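Local coordinates for Iron(III) ABC transporter, periplasmic iron-compound-binding protein (Vibrio cholerae, PDB 3TEF) that probably binds iron-loaded catecholate siderophores in the periplasm and hands them to an ABC transporter for iron uptake, at residues Lys183-Ser188 and Asn258-Ala263; Tyr254-Ala259 and Thr270-Ala275. All coordinates share one frame; numbering follows the deposited sequence.

Contact 1: residues Lys183-Ser188 and Asn258-Ala263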
ATOM      1  N   LYS A 183      -0.176 -14.408  -1.980  1.00 27.89           N
ATOM      2  CA  LYS A 183       1.179 -14.748  -2.403  1.00 29.15           C
ATOM      3  C   LYS A 183       2.207 -14.684  -1.275  1.00 30.29           C
ATOM      4  O   LYS A 183       3.206 -15.408  -1.290  1.00 32.03           O
ATOM      5  CB  LYS A 183       1.618 -13.866  -3.575  1.00 32.49           C
ATOM      6  CG  LYS A 183       0.719 -13.975  -4.795  1.00 28.52           C
ATOM      7  CD  LYS A 183       1.363 -13.381  -6.042  1.00 33.40           C
ATOM      8  CE  LYS A 183       0.411 -13.470  -7.230  1.00 32.24           C
ATOM      9  NZ  LYS A 183       1.049 -13.008  -8.496  1.00 36.73           N
ATOM     10  N   ASP A 184       1.966 -13.817  -0.301  1.00 27.20           N
ATOM     11  CA  ASP A 184       2.930 -13.603   0.777  1.00 30.05           C
ATOM     12  C   ASP A 184       2.470 -14.137   2.112  1.00 30.52           C
ATOM     13  O   ASP A 184       3.267 -14.673   2.858  1.00 33.29           O
ATOM     14  CB  ASP A 184       3.271 -12.120   0.910  1.00 27.38           C
ATOM     15  CG  ASP A 184       3.810 -11.539  -0.374  1.00 29.20           C
ATOM     16  OD1 ASP A 184       4.650 -12.196  -1.023  1.00 33.23           O
ATOM     17  OD2 ASP A 184       3.385 -10.429  -0.748  1.00 31.25           O
ATOM     18  N   PHE A 185       1.188 -13.982   2.416  1.00 27.09           N
ATOM     19  CA  PHE A 185       0.676 -14.367   3.719  1.00 28.84           C
ATOM     20  C   PHE A 185       0.119 -15.789   3.725  1.00 28.13           C
ATOM     21  O   PHE A 185      -0.217 -16.328   4.782  1.00 34.44           O
ATOM     22  CB  PHE A 185      -0.375 -13.360   4.180  1.00 27.99           C
ATOM     23  CG  PHE A 185       0.201 -12.034   4.600  1.00 27.86           C
ATOM     24  CD1 PHE A 185       1.229 -11.971   5.528  1.00 27.13           C
ATOM     25  CD2 PHE A 185      -0.275 -10.849   4.056  1.00 25.25           C
ATOM     26  CE1 PHE A 185       1.760 -10.753   5.928  1.00 29.72           C
ATOM     27  CE2 PHE A 185       0.257  -9.618   4.448  1.00 28.63           C
ATOM     28  CZ  PHE A 185       1.267  -9.567   5.388  1.00 27.27           C
ATOM     29  N   GLY A 186      -0.003 -16.371   2.535  1.00 30.43           N
ATOM     30  CA  GLY A 186      -0.275 -17.792   2.401  1.00 35.68           C
ATOM     31  C   GLY A 186      -1.717 -18.260   2.430  1.00 38.87           C
ATOM     32  O   GLY A 186      -1.975 -19.457   2.586  1.00 37.63           O
ATOM     33  N   PHE A 187      -2.668 -17.344   2.282  1.00 32.70           N
ATOM     34  CA  PHE A 187      -4.061 -17.751   2.149  1.00 29.66           C
ATOM     35  C   PHE A 187      -4.303 -18.251   0.734  1.00 30.22           C
ATOM     36  O   PHE A 187      -3.576 -17.897  -0.193  1.00 30.87           O
ATOM     37  CB  PHE A 187      -4.999 -16.570   2.412  1.00 26.85           C
ATOM     38  CG  PHE A 187      -5.112 -16.180   3.853  1.00 25.18           C
ATOM     39  CD1 PHE A 187      -5.898 -16.910   4.727  1.00 29.30           C
ATOM     40  CD2 PHE A 187      -4.464 -15.048   4.327  1.00 29.21           C
ATOM     41  CE1 PHE A 187      -6.012 -16.542   6.045  1.00 30.34           C
ATOM     42  CE2 PHE A 187      -4.578 -14.665   5.655  1.00 26.42           C
ATOM     43  CZ  PHE A 187      -5.356 -15.408   6.516  1.00 30.91           C
ATOM     44  N   SER A 188      -5.333 -19.070   0.558  1.00 32.61           N
ATOM     45  CA  SER A 188      -5.804 -19.382  -0.785  1.00 32.23           C
ATOM     46  C   SER A 188      -7.076 -18.570  -1.030  1.00 32.97           C
ATOM     47  O   SER A 188      -7.725 -18.125  -0.082  1.00 32.10           O
ATOM     48  CB  SER A 188      -6.066 -20.886  -0.942  1.00 39.15           C
ATOM     49  OG  SER A 188      -7.092 -21.317  -0.064  1.00 39.35           O
ATOM     50  N   ASN A 258      -5.320   2.653   5.692  1.00 20.81           N
ATOM     51  CA  ASN A 258      -4.098   3.330   5.287  1.00 20.68           C
ATOM     52  C   ASN A 258      -3.014   2.338   4.869  1.00 18.55           C
ATOM     53  O   ASN A 258      -2.393   2.478   3.817  1.00 19.45           O
ATOM     54  CB  ASN A 258      -3.551   4.214   6.409  1.00 21.95           C
ATOM     55  CG  ASN A 258      -2.191   4.787   6.066  1.00 20.18           C
ATOM     56  OD1 ASN A 258      -2.088   5.697   5.242  1.00 22.43           O
ATOM     57  ND2 ASN A 258      -1.134   4.225   6.662  1.00 20.25           N
ATOM     58  N   ALA A 259      -2.786   1.334   5.704  1.00 21.30           N
ATOM     59  CA  ALA A 259      -1.666   0.437   5.481  1.00 18.67           C
ATOM     60  C   ALA A 259      -1.829  -0.379   4.199  1.00 20.00           C
ATOM     61  O   ALA A 259      -0.860  -0.577   3.474  1.00 21.44           O
ATOM     62  CB  ALA A 259      -1.466  -0.494   6.660  1.00 20.81           C
ATOM     63  N   TRP A 260      -3.046  -0.868   3.948  1.00 20.13           N
ATOM     64  CA  TRP A 260      -3.280  -1.804   2.835  1.00 19.35           C
ATOM     65  C   TRP A 260      -3.628  -1.140   1.509  1.00 20.69           C
ATOM     66  O   TRP A 260      -3.354  -1.694   0.441  1.00 21.53           O
ATOM     67  CB  TRP A 260      -4.398  -2.794   3.190  1.00 22.64           C
ATOM     68  CG  TRP A 260      -4.039  -3.777   4.275  1.00 20.95           C
ATOM     69  CD1 TRP A 260      -4.045  -3.545   5.624  1.00 22.26           C
ATOM     70  CD2 TRP A 260      -3.656  -5.152   4.111  1.00 22.12           C
ATOM     71  NE1 TRP A 260      -3.669  -4.676   6.300  1.00 23.29           N
ATOM     72  CE2 TRP A 260      -3.426  -5.678   5.394  1.00 21.63           C
ATOM     73  CE3 TRP A 260      -3.460  -5.979   2.995  1.00 24.65           C
ATOM     74  CZ2 TRP A 260      -3.025  -7.000   5.604  1.00 23.60           C
ATOM     75  CZ3 TRP A 260      -3.073  -7.288   3.203  1.00 25.94           C
ATOM     76  CH2 TRP A 260      -2.857  -7.786   4.495  1.00 22.66           C
ATOM     77  N   TYR A 261      -4.229   0.043   1.578  1.00 20.18           N
ATOM     78  CA  TYR A 261      -4.824   0.649   0.397  1.00 21.36           C
ATOM     79  C   TYR A 261      -4.143   1.967  -0.003  1.00 20.97           C
ATOM     80  O   TYR A 261      -3.910   2.228  -1.178  1.00 22.43           O
ATOM     81  CB  TYR A 261      -6.324   0.849   0.642  1.00 22.09           C
ATOM     82  CG  TYR A 261      -7.063   1.450  -0.533  1.00 24.89           C
ATOM     83  CD1 TYR A 261      -7.284   0.711  -1.688  1.00 25.58           C
ATOM     84  CD2 TYR A 261      -7.539   2.751  -0.478  1.00 25.58           C
ATOM     85  CE1 TYR A 261      -7.965   1.266  -2.774  1.00 27.72           C
ATOM     86  CE2 TYR A 261      -8.225   3.315  -1.555  1.00 28.90           C
ATOM     87  CZ  TYR A 261      -8.430   2.566  -2.690  1.00 29.99           C
ATOM     88  OH  TYR A 261      -9.108   3.128  -3.749  1.00 34.54           O
ATOM     89  N   ILE A 262      -3.817   2.789   0.989  1.00 19.50           N
ATOM     90  CA  ILE A 262      -3.254   4.114   0.739  1.00 18.28           C
ATOM     91  C   ILE A 262      -1.728   4.132   0.674  1.00 20.54           C
ATOM     92  O   ILE A 262      -1.142   4.581  -0.315  1.00 20.19           O
ATOM     93  CB  ILE A 262      -3.711   5.142   1.811  1.00 19.91           C
ATOM     94  CG1 ILE A 262      -5.244   5.291   1.812  1.00 24.04           C
ATOM     95  CG2 ILE A 262      -3.013   6.491   1.597  1.00 22.51           C
ATOM     96  CD1 ILE A 262      -5.815   5.899   0.556  1.00 23.86           C
ATOM     97  N   ALA A 263      -1.084   3.638   1.725  1.00 18.83           N
ATOM     98  CA  ALA A 263       0.348   3.827   1.918  1.00 17.50           C
ATOM     99  C   ALA A 263       1.098   2.647   1.337  1.00 18.30           C
ATOM    100  O   ALA A 263       1.848   1.945   2.023  1.00 20.15           O
ATOM    101  CB  ALA A 263       0.667   3.982   3.417  1.00 19.47           C
TER

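Contact 2: residues Tyr254-Ala259 and Thr270-Ala275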
ATOM      1  N   TYR A 254     -10.974  -6.481   9.978  1.00 26.23           N
ATOM      2  CA  TYR A 254     -11.091  -5.158   9.350  1.00 28.81           C
ATOM      3  C   TYR A 254      -9.710  -4.533   9.169  1.00 29.29           C
ATOM      4  O   TYR A 254      -9.147  -3.951  10.095  1.00 28.67           O
ATOM      5  CB  TYR A 254     -12.051  -4.255  10.143  1.00 31.57           C
ATOM      6  CG  TYR A 254     -13.447  -4.837  10.180  1.00 32.43           C
ATOM      7  CD1 TYR A 254     -14.366  -4.538   9.187  1.00 31.63           C
ATOM      8  CD2 TYR A 254     -13.828  -5.730  11.181  1.00 34.45           C
ATOM      9  CE1 TYR A 254     -15.626  -5.089   9.190  1.00 34.66           C
ATOM     10  CE2 TYR A 254     -15.094  -6.284  11.197  1.00 33.15           C
ATOM     11  CZ  TYR A 254     -15.989  -5.959  10.198  1.00 35.90           C
ATOM     12  OH  TYR A 254     -17.251  -6.502  10.183  1.00 35.58           O
ATOM     13  N   LEU A 255      -9.170  -4.683   7.963  1.00 26.03           N
ATOM     14  CA  LEU A 255      -7.791  -4.310   7.673  1.00 23.71           C
ATOM     15  C   LEU A 255      -7.571  -2.803   7.783  1.00 22.97           C
ATOM     16  O   LEU A 255      -8.453  -2.016   7.444  1.00 25.22           O
ATOM     17  CB  LEU A 255      -7.403  -4.778   6.270  1.00 22.07           C
ATOM     18  CG  LEU A 255      -7.497  -6.276   5.943  1.00 25.59           C
ATOM     19  CD1 LEU A 255      -7.036  -6.513   4.525  1.00 23.55           C
ATOM     20  CD2 LEU A 255      -6.667  -7.108   6.902  1.00 25.11           C
ATOM     21  N   ASP A 256      -6.389  -2.409   8.235  1.00 21.81           N
ATOM     22  CA  ASP A 256      -6.073  -0.989   8.351  1.00 24.44           C
ATOM     23  C   ASP A 256      -6.074  -0.377   6.954  1.00 23.33           C
ATOM     24  O   ASP A 256      -5.283  -0.752   6.094  1.00 21.66           O
ATOM     25  CB  ASP A 256      -4.711  -0.791   9.008  1.00 23.69           C
ATOM     26  CG  ASP A 256      -4.399   0.673   9.258  1.00 28.70           C
ATOM     27  OD1 ASP A 256      -4.796   1.200  10.320  1.00 31.08           O
ATOM     28  OD2 ASP A 256      -3.770   1.304   8.394  1.00 23.50           O
ATOM     29  N   VAL A 257      -6.975   0.560   6.714  1.00 20.75           N
ATOM     30  CA  VAL A 257      -7.143   1.063   5.354  1.00 26.45           C
ATOM     31  C   VAL A 257      -5.918   1.820   4.848  1.00 22.28           C
ATOM     32  O   VAL A 257      -5.511   1.642   3.705  1.00 21.85           O
ATOM     33  CB  VAL A 257      -8.391   1.945   5.221  1.00 26.77           C
ATOM     34  CG1 VAL A 257      -8.526   2.433   3.778  1.00 28.52           C
ATOM     35  CG2 VAL A 257      -9.613   1.160   5.638  1.00 28.65           C
ATOM     36  N   ASN A 258      -5.320   2.653   5.692  1.00 20.81           N
ATOM     37  CA  ASN A 258      -4.098   3.330   5.287  1.00 20.68           C
ATOM     38  C   ASN A 258      -3.014   2.338   4.869  1.00 18.55           C
ATOM     39  O   ASN A 258      -2.393   2.478   3.817  1.00 19.45           O
ATOM     40  CB  ASN A 258      -3.551   4.214   6.409  1.00 21.95           C
ATOM     41  CG  ASN A 258      -2.191   4.787   6.066  1.00 20.18           C
ATOM     42  OD1 ASN A 258      -2.088   5.697   5.242  1.00 22.43           O
ATOM     43  ND2 ASN A 258      -1.134   4.225   6.662  1.00 20.25           N
ATOM     44  N   ALA A 259      -2.786   1.334   5.704  1.00 21.30           N
ATOM     45  CA  ALA A 259      -1.666   0.437   5.481  1.00 18.67           C
ATOM     46  C   ALA A 259      -1.829  -0.379   4.199  1.00 20.00           C
ATOM     47  O   ALA A 259      -0.860  -0.577   3.474  1.00 21.44           O
ATOM     48  CB  ALA A 259      -1.466  -0.494   6.660  1.00 20.81           C
ATOM     49  N   THR A 270       3.655  -1.707   5.964  1.00 19.51           N
ATOM     50  CA  THR A 270       3.916  -3.130   5.842  1.00 20.67           C
ATOM     51  C   THR A 270       3.951  -3.769   7.219  1.00 18.52           C
ATOM     52  O   THR A 270       3.449  -4.868   7.406  1.00 22.17           O
ATOM     53  CB  THR A 270       5.213  -3.398   5.069  1.00 20.31           C
ATOM     54  OG1 THR A 270       5.089  -2.853   3.751  1.00 21.40           O
ATOM     55  CG2 THR A 270       5.463  -4.895   4.975  1.00 23.26           C
ATOM     56  N   GLU A 271       4.512  -3.060   8.187  1.00 22.44           N
ATOM     57  CA  GLU A 271       4.478  -3.546   9.565  1.00 23.39           C
ATOM     58  C   GLU A 271       3.058  -3.684  10.095  1.00 23.71           C
ATOM     59  O   GLU A 271       2.739  -4.654  10.799  1.00 24.66           O
ATOM     60  CB  GLU A 271       5.344  -2.668  10.456  1.00 25.43           C
ATOM     61  CG  GLU A 271       6.804  -2.873  10.110  1.00 26.85           C
ATOM     62  CD  GLU A 271       7.724  -1.938  10.839  1.00 35.65           C
ATOM     63  OE1 GLU A 271       7.276  -0.849  11.253  1.00 35.54           O
ATOM     64  OE2 GLU A 271       8.906  -2.297  10.998  1.00 39.56           O
ATOM     65  N   GLN A 272       2.194  -2.743   9.721  1.00 21.08           N
ATOM     66  CA  GLN A 272       0.782  -2.836  10.068  1.00 22.16           C
ATOM     67  C   GLN A 272       0.061  -3.989   9.364  1.00 23.40           C
ATOM     68  O   GLN A 272      -0.790  -4.647   9.966  1.00 24.10           O
ATOM     69  CB  GLN A 272       0.059  -1.512   9.798  1.00 25.06           C
ATOM     70  CG  GLN A 272      -1.391  -1.489  10.257  1.00 23.46           C
ATOM     71  CD  GLN A 272      -1.522  -1.549  11.766  1.00 29.56           C
ATOM     72  OE1 GLN A 272      -0.948  -0.724  12.473  1.00 31.29           O
ATOM     73  NE2 GLN A 272      -2.253  -2.543  12.265  1.00 27.06           N
ATOM     74  N   MET A 273       0.376  -4.218   8.086  1.00 20.90           N
ATOM     75  CA  MET A 273      -0.193  -5.367   7.386  1.00 18.24           C
ATOM     76  C   MET A 273       0.134  -6.653   8.134  1.00 24.06           C
ATOM     77  O   MET A 273      -0.725  -7.513   8.305  1.00 24.74           O
ATOM     78  CB  MET A 273       0.342  -5.456   5.953  1.00 20.52           C
ATOM     79  CG  MET A 273      -0.071  -4.267   5.073  1.00 20.32           C
ATOM     80  SD  MET A 273       0.845  -4.210   3.529  1.00 21.93           S
ATOM     81  CE  MET A 273       0.339  -5.772   2.797  1.00 23.35           C
ATOM     82  N   VAL A 274       1.393  -6.793   8.533  1.00 21.34           N
ATOM     83  CA  VAL A 274       1.817  -7.953   9.317  1.00 27.68           C
ATOM     84  C   VAL A 274       1.011  -8.069  10.619  1.00 27.93           C
ATOM     85  O   VAL A 274       0.486  -9.142  10.953  1.00 27.48           O
ATOM     86  CB  VAL A 274       3.321  -7.896   9.633  1.00 26.63           C
ATOM     87  CG1 VAL A 274       3.668  -8.859  10.768  1.00 29.00           C
ATOM     88  CG2 VAL A 274       4.133  -8.216   8.390  1.00 24.01           C
ATOM     89  N   ALA A 275       0.896  -6.963  11.341  1.00 24.49           N
ATOM     90  CA  ALA A 275       0.119  -6.952  12.581  1.00 28.90           C
ATOM     91  C   ALA A 275      -1.326  -7.372  12.328  1.00 31.33           C
ATOM     92  O   ALA A 275      -1.899  -8.134  13.108  1.00 32.87           O
ATOM     93  CB  ALA A 275       0.166  -5.589  13.250  1.00 28.76           C
TER
HETATM   94  O   HOH W   1      -3.163   0.916  12.873  1.00 48.45           O

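Contact 1: residues Lys183-Ser188 and Asn258-Ala263
Phe185 and Trp260 make this buried contact by themselves, ring against ring, while their backbones stay far apart: even the closest CA atoms, those of Phe185 and Trp260, are 13.2 Å from each other. In both residues CG sits beside the backbone N (chi1 -73° in Phe185, -69° in Trp260), and from there the rings reach across that gap. The touching point is narrow, Phe185 CE2 lying 3.6 Å from Trp260 CH2, with Phe185 CD2 next at 4.0 Å from the same carbon. The phenyl ring and the six-membered ring of the indole have centroids 5.9 Å apart and planes inclined at 48°. They therefore meet rim to rim, neither lying over the other's face, and no stack results.

Solute-binding proteins of this family have two lobes joined by a long helix, here probably 131-154, whose Asn152 ND2 bonds to Phe185 O. Phe185 lies in the segment running on from helix 180-184, next to Gly186 with its positive phi. Trp260 belongs to helix 257-262, which closes with a wider pi-type turn in which Ala263 N bonds to Asn258 O at 2.7 Å. The indole NE1 is bonded to Asp276 OD2, fixing the polar side of the ring while its benzo end meets Phe185. Met277 packs against Phe185, and Met273 against Trp260.

Contact 2: residues Tyr254-Ala259 and Thr270-Ala275
Ala259 and Gln272 provide the closest backbone approach between segments 254-259 and 270-275, with CA atoms 6.1 Å apart. The apolar part starts there: Ala259 CB lies 3.6 Å from Gln272 CB, a spacing that the small methyl group permits. Gln272 CG touches both Ala259 CB and Asp256 CB, which lie on the same general side of it, the latter also at 3.6 Å. CG lies anti to the backbone N (chi1 -175°), and the bend at chi2 turns the amide away from Ala259. Met273 adds a looser contact, its CG 4.3 Å from Ala259 CB.

The polar part begins with Asp256, the N-cap of helix 257-262. Its OD2 accepts from Ala259 N at 2.9 Å, using the anti lone pair, with an N-H...O angle of 152°. The side chains of Asp256 and Gln272 cross at about a right angle, carboxylate and amide planes 30° apart. Asp256 OD1 accepts a hydrogen bond from a water 3.0 Å from it; that water also donates, weakly, to Gln272 OE1. Gln272 NE2 is bonded to Asp276 OD1.

Packing of carbon atoms thus carries the direct contact, the water bridge adds only a weak link, and the firmer polar hold on the Gln272 amide is Asp276.

In the fold
From the N terminus, the chain first reaches 183-188, which runs on from helix 180-184. Contact 1 closes a long loop over the 69 residues to 258-263, an excursion that includes strands 201-202, 215-220 and 252-254. Contact 2 closes a short one, 254-259 to 270-275, with ten residues between. Its first segment shares Asn258 and Ala259 with contact 1, so the loops overlap and cross instead of nesting. Their centres lie 8 Å apart, and they touch directly: Trp260 CZ2 packs 3.6 Å from Met273 O. Helix 257-262 is common to both, and through it the part of the chain around Phe185 is tied to the C-terminal helix 267-279.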